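Side-chain contacts in acetyltransferase (Elizabethkingia anophelis, PDB 6AO7), which probably transfers the acetyl group of bound acetyl-CoA to an acceptor substrate, as a member of the GNAT family: residues Leu31-Lys36 / Asp139-Pro144; Asp27-Ala32 / Glu37-Tyr42. One frame throughout, in Å; residues are numbered along the deposited sequence.

Contact 1 of 2, residues Leu31-Lys36 / Asp139-Pro144; sequences LADPSK and DNYPEP. With ACO (acetyl coenzyme *a), chain B.
Unusually many partners gather on one carboxylate: D33 OD1 serves both the rim of the Y141 ring and a backbone N-H, while a water also joins D33 OD2 to Y141 OH. D33 OD1 lies in the plane of the Y141 ring, 3.3 Å from Y141 CE1 and 3.0 Å from Y141 OH. The carboxylate itself is turned 57° from the ring. The phenol may donate to OD1, though its single proton could go to another acceptor instead. The water donates to OD2 of D33 at 2.6 Å and lies 3.1 Å from Y141 OH.

The principle at work is an Asx turn, in which the backbone holds an acid in place for its side-chain partners. D33 CG stands anti to its own N (chi1 -175°), which brings OD1 back to the chain two residues on: S35 N donates to D33 OD1 at 3.0 Å in a nearly straight bond of 164°. That N-H comes from the anti side and is tilted out of the carboxylate plane. OD2 is also hydrogen-bonded to Y42 OH of helix 36-45, and this further limits rotation of the group.

The rest is apolar. The pyrrolidine of P34 crosses Y141 at about a right angle, with P34 CG 3.6 Å from Y141 CE1, and S35 CB comes within 3.8 Å of the same carbon. The OG of S35 caps L38 N at the start of helix 36-45. Y141, the first residue to leave helix 136-140, also packs on L38. An Asx turn followed directly by a serine N-cap therefore carries the chain from helix 26-32 into helix 36-45, the link between the first two helices of the GNAT fold.

Contact 2 of 2, residues Asp27-Ala32 / Glu37-Tyr42; sequences DLLLLA and ELIDQY. With ACO (acetyl coenzyme *a), chain B.
Next to the place where I39 meets L29 and L30, the Y42 ring turns one face to its own helix: L38 O stands 3.1 Å above the ring plane and I39 CA 3.6 Å above it, both offset toward the rim. With chi1 at 46°, Y42 CG sits between its backbone N and carbonyl carbon, which folds the ring back over the preceding turn. Its hydroxyl is hydrogen-bonded to N75 ND2 of strand 70-78.

The helix-to-helix contact is carried by the far end of one branch of I39. CG1 lies anti to the carbonyl carbon and the branch continues extended (chi2 169°), reaching across until CD1 is 3.7 Å from L29 CB and equally 3.7 Å from L30 CD2. I39 crosses L29 obliquely but L30 at about a right angle. These are the two helices that GNAT proteins insert between the first and second strands of the sheet, and the pairing illustrates how two short, successive helices can meet through aliphatic side chains. The second branch of I39 also touches L29, CG2 lying 3.9 Å from L29 CD1. L29 in turn rests on C60 and V62 of strand 56-65, while its carbonyl oxygen accepts from both A32 N, at 3.0 Å, and the side-chain ND2 of N75.

How the contacts relate
Contacts 1 and 2 lie with centres about 9 Å apart, and both draw on helix 26-32 and share L31 and A32. D33 of contact 1 reaches directly into contact 2: its OD2 is 2.7 Å from Y42 OH, a probable hydrogen bond, and its carbonyl O packs 3.4 Å from I39 CD1. From the other segment, Y141 OH lies 3.6 Å from L38 CD1. The shared residues border acetyl-CoA along its pantetheine arm, L31 O lying 3.3 Å from ACO C6P and A32 CB 3.5 Å from ACO N4P. Both contacts thus adjoin the pocket through these shared residues, which themselves touch neither partner segment; V78, G86 and G88 are among the cofactor's hydrogen-bonding partners.

Contact 1 of 2, residues Leu31-Lys36 / Asp139-Pro144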
loop_
_atom_site.group_PDB
_atom_site.type_symbol
_atom_site.label_atom_id
_atom_site.label_comp_id
_atom_site.label_asym_id
_atom_site.label_seq_id
_atom_site.Cartn_x
_atom_site.Cartn_y
_atom_site.Cartn_z
ATOM N N LEU A 31 -19.363 8.600 0.175
ATOM C CA LEU A 31 -18.631 7.598 -0.592
ATOM C C LEU A 31 -17.227 7.425 -0.040
ATOM O O LEU A 31 -16.654 6.329 -0.124
ATOM C CB LEU A 31 -18.554 7.982 -2.068
ATOM C CG LEU A 31 -19.853 8.141 -2.854
ATOM C CD1 LEU A 31 -19.514 8.660 -4.239
ATOM C CD2 LEU A 31 -20.638 6.824 -2.932
ATOM N N ALA A 32 -16.672 8.492 0.542
ATOM C CA ALA A 32 -15.305 8.507 1.041
ATOM C C ALA A 32 -15.210 8.266 2.542
ATOM O O ALA A 32 -14.156 7.834 3.017
ATOM C CB ALA A 32 -14.636 9.845 0.695
ATOM N N ASP A 33 -16.277 8.529 3.292
ATOM C CA ASP A 33 -16.284 8.378 4.739
ATOM C C ASP A 33 -17.678 7.939 5.175
ATOM O O ASP A 33 -18.634 8.718 5.064
ATOM C CB ASP A 33 -15.882 9.700 5.400
ATOM C CG ASP A 33 -15.734 9.596 6.922
ATOM O OD1 ASP A 33 -16.334 8.692 7.558
ATOM O OD2 ASP A 33 -15.017 10.452 7.487
ATOM N N PRO A 34 -17.837 6.705 5.669
ATOM C CA PRO A 34 -19.179 6.189 5.965
ATOM C C PRO A 34 -19.857 6.843 7.162
ATOM O O PRO A 34 -21.037 6.560 7.415
ATOM C CB PRO A 34 -18.928 4.700 6.224
ATOM C CG PRO A 34 -17.503 4.635 6.658
ATOM C CD PRO A 34 -16.790 5.690 5.874
ATOM N N SER A 35 -19.177 7.719 7.896
ATOM C CA SER A 35 -19.724 8.299 9.116
ATOM C C SER A 35 -20.118 9.751 8.864
ATOM O O SER A 35 -19.249 10.623 8.764
ATOM C CB SER A 35 -18.720 8.204 10.259
ATOM O OG SER A 35 -19.177 8.985 11.350
ATOM N N LYS A 36 -21.429 10.005 8.788
ATOM C CA LYS A 36 -21.910 11.380 8.671
ATOM C C LYS A 36 -21.495 12.217 9.875
ATOM O O LYS A 36 -21.365 13.442 9.767
ATOM C CB LYS A 36 -23.436 11.400 8.513
ATOM C CG LYS A 36 -23.992 12.720 7.974
ATOM C CD LYS A 36 -25.136 13.254 8.823
ATOM C CE LYS A 36 -25.829 14.430 8.148
ATOM N NZ LYS A 36 -26.701 13.976 7.022
ATOM N N ASP A 139 -11.069 1.396 15.638
ATOM C CA ASP A 139 -11.370 2.216 16.807
ATOM C C ASP A 139 -12.414 3.287 16.513
ATOM O O ASP A 139 -13.192 3.645 17.403
ATOM C CB ASP A 139 -10.104 2.895 17.341
ATOM C CG ASP A 139 -9.057 1.909 17.826
ATOM O OD1 ASP A 139 -9.319 0.685 17.838
ATOM O OD2 ASP A 139 -7.954 2.367 18.188
ATOM N N ASN A 140 -12.449 3.812 15.293
ATOM C CA ASN A 140 -13.246 4.991 14.999
ATOM C C ASN A 140 -14.529 4.706 14.235
ATOM O O ASN A 140 -15.343 5.623 14.069
ATOM C CB ASN A 140 -12.405 6.009 14.222
ATOM C CG ASN A 140 -11.441 6.753 15.117
ATOM O OD1 ASN A 140 -11.846 7.627 15.885
ATOM N ND2 ASN A 140 -10.164 6.415 15.026
ATOM N N TYR A 141 -14.742 3.480 13.772
ATOM C CA TYR A 141 -15.985 3.125 13.105
ATOM C C TYR A 141 -16.542 1.866 13.760
ATOM O O TYR A 141 -15.795 0.894 13.974
ATOM C CB TYR A 141 -15.785 2.902 11.599
ATOM C CG TYR A 141 -15.288 4.121 10.856
ATOM C CD1 TYR A 141 -16.162 4.943 10.157
ATOM C CD2 TYR A 141 -13.950 4.458 10.868
ATOM C CE1 TYR A 141 -15.700 6.065 9.476
ATOM C CE2 TYR A 141 -13.481 5.568 10.196
ATOM C CZ TYR A 141 -14.352 6.365 9.500
ATOM O OH TYR A 141 -13.865 7.466 8.834
ATOM N N PRO A 142 -17.830 1.836 14.079
ATOM C CA PRO A 142 -18.391 0.686 14.802
ATOM C C PRO A 142 -18.397 -0.591 13.973
ATOM O O PRO A 142 -17.964 -1.646 14.451
ATOM C CB PRO A 142 -19.814 1.152 15.143
ATOM C CG PRO A 142 -20.122 2.204 14.115
ATOM C CD PRO A 142 -18.827 2.895 13.839
ATOM N N GLU A 143 -18.871 -0.510 12.733
ATOM C CA GLU A 143 -18.935 -1.697 11.891
ATOM C C GLU A 143 -17.634 -1.871 11.115
ATOM O O GLU A 143 -17.099 -0.895 10.579
ATOM C CB GLU A 143 -20.103 -1.599 10.911
ATOM N N PRO A 144 -17.103 -3.092 11.038
ATOM C CA PRO A 144 -15.881 -3.312 10.261
ATOM C C PRO A 144 -16.100 -2.983 8.793
ATOM O O PRO A 144 -17.212 -3.047 8.273
ATOM C CB PRO A 144 -15.597 -4.807 10.462
ATOM C CG PRO A 144 -16.927 -5.398 10.794
ATOM C CD PRO A 144 -17.648 -4.347 11.584
HETATM N N1A ACO B . -4.611 -0.634 -8.772
HETATM C C2A ACO B . -4.198 0.632 -8.704
HETATM N N3A ACO B . -4.576 1.679 -9.441
HETATM C C4A ACO B . -5.472 1.318 -10.364
HETATM C C5A ACO B . -5.978 0.043 -10.577
HETATM C C6A ACO B . -5.517 -0.974 -9.716
HETATM N N6A ACO B . -5.906 -2.250 -9.788
HETATM N N7A ACO B . -6.841 0.032 -11.662
HETATM C C8A ACO B . -6.841 1.280 -12.070
HETATM N N9A ACO B . -6.042 2.111 -11.329
HETATM C C1B ACO B . -5.777 3.533 -11.541
HETATM C C2B ACO B . -6.311 4.139 -12.829
HETATM O O2B ACO B . -5.540 3.772 -13.965
HETATM C C3B ACO B . -6.118 5.617 -12.495
HETATM O O3B ACO B . -4.734 6.008 -12.611
HETATM P P3B ACO B . -4.036 6.652 -13.908
HETATM O O7A ACO B . -4.020 5.535 -14.971
HETATM O O8A ACO B . -4.869 7.906 -14.265
HETATM O O9A ACO B . -2.643 7.051 -13.506
HETATM C C4B ACO B . -6.366 5.679 -10.980
HETATM O O4B ACO B . -6.384 4.303 -10.524
HETATM C C5B ACO B . -7.622 6.424 -10.595
HETATM O O5B ACO B . -7.464 7.725 -11.204
HETATM P P1A ACO B . -8.734 8.782 -11.395
HETATM O O1A ACO B . -9.627 8.462 -12.532
HETATM O O2A ACO B . -8.089 10.153 -11.535
HETATM O O3A ACO B . -9.486 8.593 -10.003
HETATM P P2A ACO B . -10.997 8.862 -9.565
HETATM O O4A ACO B . -11.517 9.847 -10.537
HETATM O O5A ACO B . -11.746 7.543 -9.613
HETATM O O6A ACO B . -10.963 9.358 -8.055
HETATM C CBP ACO B . -11.321 8.418 -5.852
HETATM C CCP ACO B . -10.372 8.542 -7.038
HETATM C CDP ACO B . -11.532 9.817 -5.249
HETATM C CEP ACO B . -10.672 7.502 -4.802
HETATM C CAP ACO B . -12.691 7.867 -6.327
HETATM O OAP ACO B . -12.519 6.624 -6.989
HETATM C C9P ACO B . -13.766 7.776 -5.256
HETATM O O9P ACO B . -14.435 8.763 -4.972
HETATM N N8P ACO B . -13.886 6.615 -4.620
HETATM C C7P ACO B . -14.806 6.431 -3.507
HETATM C C6P ACO B . -14.499 7.365 -2.341
HETATM C C5P ACO B . -13.104 7.162 -1.796
HETATM O O5P ACO B . -12.634 6.037 -1.652
HETATM N N4P ACO B . -12.430 8.265 -1.481
HETATM C C3P ACO B . -11.096 8.252 -0.890
HETATM C C2P ACO B . -11.105 7.760 0.542
HETATM S S1P ACO B . -9.696 8.283 1.590
HETATM C C ACO B . -10.204 9.942 1.969
HETATM O O ACO B . -11.198 10.436 1.514
HETATM C CH3 ACO B . -9.241 10.662 2.864
HETATM O O HOH W 1 -12.708 10.373 8.691
#

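Contact 2 of 2, residues Asp27-Ala32 / Glu37-Tyr42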
loop_
_atom_site.group_PDB
_atom_site.type_symbol
_atom_site.label_atom_id
_atom_site.label_comp_id
_atom_site.label_asym_id
_atom_site.label_seq_id
_atom_site.Cartn_x
_atom_site.Cartn_y
_atom_site.Cartn_z
ATOM N N ASP A 27 -24.146 12.674 -0.269
ATOM C CA ASP A 27 -24.006 11.525 -1.160
ATOM C C ASP A 27 -22.550 11.318 -1.556
ATOM O O ASP A 27 -22.016 10.204 -1.468
ATOM C CB ASP A 27 -24.877 11.706 -2.409
ATOM C CG ASP A 27 -26.325 11.310 -2.180
ATOM O OD1 ASP A 27 -26.674 10.944 -1.037
ATOM O OD2 ASP A 27 -27.114 11.356 -3.149
ATOM N N LEU A 28 -21.875 12.394 -1.961
ATOM C CA LEU A 28 -20.474 12.267 -2.350
ATOM C C LEU A 28 -19.565 12.044 -1.140
ATOM O O LEU A 28 -18.744 11.117 -1.139
ATOM C CB LEU A 28 -20.034 13.500 -3.135
ATOM C CG LEU A 28 -20.614 13.625 -4.541
ATOM C CD1 LEU A 28 -20.066 14.877 -5.227
ATOM C CD2 LEU A 28 -20.311 12.365 -5.352
ATOM N N LEU A 29 -19.682 12.890 -0.110
ATOM C CA LEU A 29 -18.802 12.766 1.056
ATOM C C LEU A 29 -18.887 11.372 1.673
ATOM O O LEU A 29 -17.868 10.813 2.102
ATOM C CB LEU A 29 -19.146 13.840 2.098
ATOM C CG LEU A 29 -18.935 15.273 1.606
ATOM C CD1 LEU A 29 -19.807 16.287 2.372
ATOM C CD2 LEU A 29 -17.449 15.675 1.672
ATOM N N LEU A 30 -20.090 10.785 1.693
ATOM C CA LEU A 30 -20.284 9.471 2.287
ATOM C C LEU A 30 -19.651 8.363 1.460
ATOM O O LEU A 30 -19.443 7.270 1.992
ATOM C CB LEU A 30 -21.779 9.188 2.484
ATOM C CG LEU A 30 -22.469 9.936 3.639
ATOM C CD1 LEU A 30 -24.004 9.879 3.529
ATOM C CD2 LEU A 30 -22.020 9.396 4.998
ATOM N N LEU A 31 -19.363 8.600 0.175
ATOM C CA LEU A 31 -18.631 7.598 -0.592
ATOM C C LEU A 31 -17.227 7.425 -0.040
ATOM O O LEU A 31 -16.654 6.329 -0.124
ATOM C CB LEU A 31 -18.554 7.982 -2.068
ATOM C CG LEU A 31 -19.853 8.141 -2.854
ATOM C CD1 LEU A 31 -19.514 8.660 -4.239
ATOM C CD2 LEU A 31 -20.638 6.824 -2.932
ATOM N N ALA A 32 -16.672 8.492 0.542
ATOM C CA ALA A 32 -15.305 8.507 1.041
ATOM C C ALA A 32 -15.210 8.266 2.542
ATOM O O ALA A 32 -14.156 7.834 3.017
ATOM C CB ALA A 32 -14.636 9.845 0.695
ATOM N N GLU A 37 -21.287 11.576 11.027
ATOM C CA GLU A 37 -20.855 12.305 12.212
ATOM C C GLU A 37 -19.425 12.795 12.051
ATOM O O GLU A 37 -19.122 13.959 12.343
ATOM C CB GLU A 37 -20.986 11.419 13.449
ATOM N N LEU A 38 -18.534 11.922 11.573
ATOM C CA LEU A 38 -17.153 12.335 11.341
ATOM C C LEU A 38 -17.065 13.383 10.236
ATOM O O LEU A 38 -16.262 14.318 10.333
ATOM C CB LEU A 38 -16.286 11.124 11.010
ATOM C CG LEU A 38 -15.871 10.277 12.213
ATOM C CD1 LEU A 38 -15.115 9.042 11.765
ATOM C CD2 LEU A 38 -15.036 11.109 13.191
ATOM N N ILE A 39 -17.880 13.248 9.181
ATOM C CA ILE A 39 -17.883 14.250 8.116
ATOM C C ILE A 39 -18.236 15.618 8.685
ATOM O O ILE A 39 -17.485 16.591 8.530
ATOM C CB ILE A 39 -18.851 13.846 6.983
ATOM C CG1 ILE A 39 -18.343 12.605 6.241
ATOM C CG2 ILE A 39 -19.041 15.013 5.994
ATOM C CD1 ILE A 39 -19.354 11.988 5.281
ATOM N N ASP A 40 -19.369 15.702 9.388
ATOM C CA ASP A 40 -19.800 16.986 9.933
ATOM C C ASP A 40 -18.756 17.578 10.877
ATOM O O ASP A 40 -18.631 18.803 10.973
ATOM C CB ASP A 40 -21.159 16.830 10.631
ATOM C CG ASP A 40 -22.334 16.826 9.647
ATOM O OD1 ASP A 40 -23.301 16.056 9.853
ATOM O OD2 ASP A 40 -22.286 17.587 8.655
ATOM N N GLN A 41 -17.960 16.733 11.539
ATOM C CA GLN A 41 -16.950 17.252 12.462
ATOM C C GLN A 41 -15.816 17.954 11.718
ATOM O O GLN A 41 -15.381 19.038 12.121
ATOM C CB GLN A 41 -16.391 16.131 13.337
ATOM C CG GLN A 41 -15.506 16.655 14.450
ATOM C CD GLN A 41 -14.789 15.561 15.209
ATOM O OE1 GLN A 41 -15.028 14.371 14.986
ATOM N NE2 GLN A 41 -13.895 15.959 16.113
ATOM N N TYR A 42 -15.298 17.352 10.645
ATOM C CA TYR A 42 -14.252 18.096 9.954
ATOM C C TYR A 42 -14.815 19.138 8.998
ATOM O O TYR A 42 -14.053 19.983 8.520
ATOM C CB TYR A 42 -13.240 17.175 9.226
ATOM C CG TYR A 42 -13.745 16.020 8.387
ATOM C CD1 TYR A 42 -13.558 14.707 8.807
ATOM C CD2 TYR A 42 -14.343 16.230 7.141
ATOM C CE1 TYR A 42 -13.981 13.628 8.032
ATOM C CE2 TYR A 42 -14.764 15.139 6.345
ATOM C CZ TYR A 42 -14.582 13.854 6.810
ATOM O OH TYR A 42 -15.000 12.778 6.063
HETATM N N1A ACO B . -4.611 -0.634 -8.772
HETATM C C2A ACO B . -4.198 0.632 -8.704
HETATM N N3A ACO B . -4.576 1.679 -9.441
HETATM C C4A ACO B . -5.472 1.318 -10.364
HETATM C C5A ACO B . -5.978 0.043 -10.577
HETATM C C6A ACO B . -5.517 -0.974 -9.716
HETATM N N6A ACO B . -5.906 -2.250 -9.788
HETATM N N7A ACO B . -6.841 0.032 -11.662
HETATM C C8A ACO B . -6.841 1.280 -12.070
HETATM N N9A ACO B . -6.042 2.111 -11.329
HETATM C C1B ACO B . -5.777 3.533 -11.541
HETATM C C2B ACO B . -6.311 4.139 -12.829
HETATM O O2B ACO B . -5.540 3.772 -13.965
HETATM C C3B ACO B . -6.118 5.617 -12.495
HETATM O O3B ACO B . -4.734 6.008 -12.611
HETATM P P3B ACO B . -4.036 6.652 -13.908
HETATM O O7A ACO B . -4.020 5.535 -14.971
HETATM O O8A ACO B . -4.869 7.906 -14.265
HETATM O O9A ACO B . -2.643 7.051 -13.506
HETATM C C4B ACO B . -6.366 5.679 -10.980
HETATM O O4B ACO B . -6.384 4.303 -10.524
HETATM C C5B ACO B . -7.622 6.424 -10.595
HETATM O O5B ACO B . -7.464 7.725 -11.204
HETATM P P1A ACO B . -8.734 8.782 -11.395
HETATM O O1A ACO B . -9.627 8.462 -12.532
HETATM O O2A ACO B . -8.089 10.153 -11.535
HETATM O O3A ACO B . -9.486 8.593 -10.003
HETATM P P2A ACO B . -10.997 8.862 -9.565
HETATM O O4A ACO B . -11.517 9.847 -10.537
HETATM O O5A ACO B . -11.746 7.543 -9.613
HETATM O O6A ACO B . -10.963 9.358 -8.055
HETATM C CBP ACO B . -11.321 8.418 -5.852
HETATM C CCP ACO B . -10.372 8.542 -7.038
HETATM C CDP ACO B . -11.532 9.817 -5.249
HETATM C CEP ACO B . -10.672 7.502 -4.802
HETATM C CAP ACO B . -12.691 7.867 -6.327
HETATM O OAP ACO B . -12.519 6.624 -6.989
HETATM C C9P ACO B . -13.766 7.776 -5.256
HETATM O O9P ACO B . -14.435 8.763 -4.972
HETATM N N8P ACO B . -13.886 6.615 -4.620
HETATM C C7P ACO B . -14.806 6.431 -3.507
HETATM C C6P ACO B . -14.499 7.365 -2.341
HETATM C C5P ACO B . -13.104 7.162 -1.796
HETATM O O5P ACO B . -12.634 6.037 -1.652
HETATM N N4P ACO B . -12.430 8.265 -1.481
HETATM C C3P ACO B . -11.096 8.252 -0.890
HETATM C C2P ACO B . -11.105 7.760 0.542
HETATM S S1P ACO B . -9.696 8.283 1.590
HETATM C C ACO B . -10.204 9.942 1.969
HETATM O O ACO B . -11.198 10.436 1.514
HETATM C CH3 ACO B . -9.241 10.662 2.864
#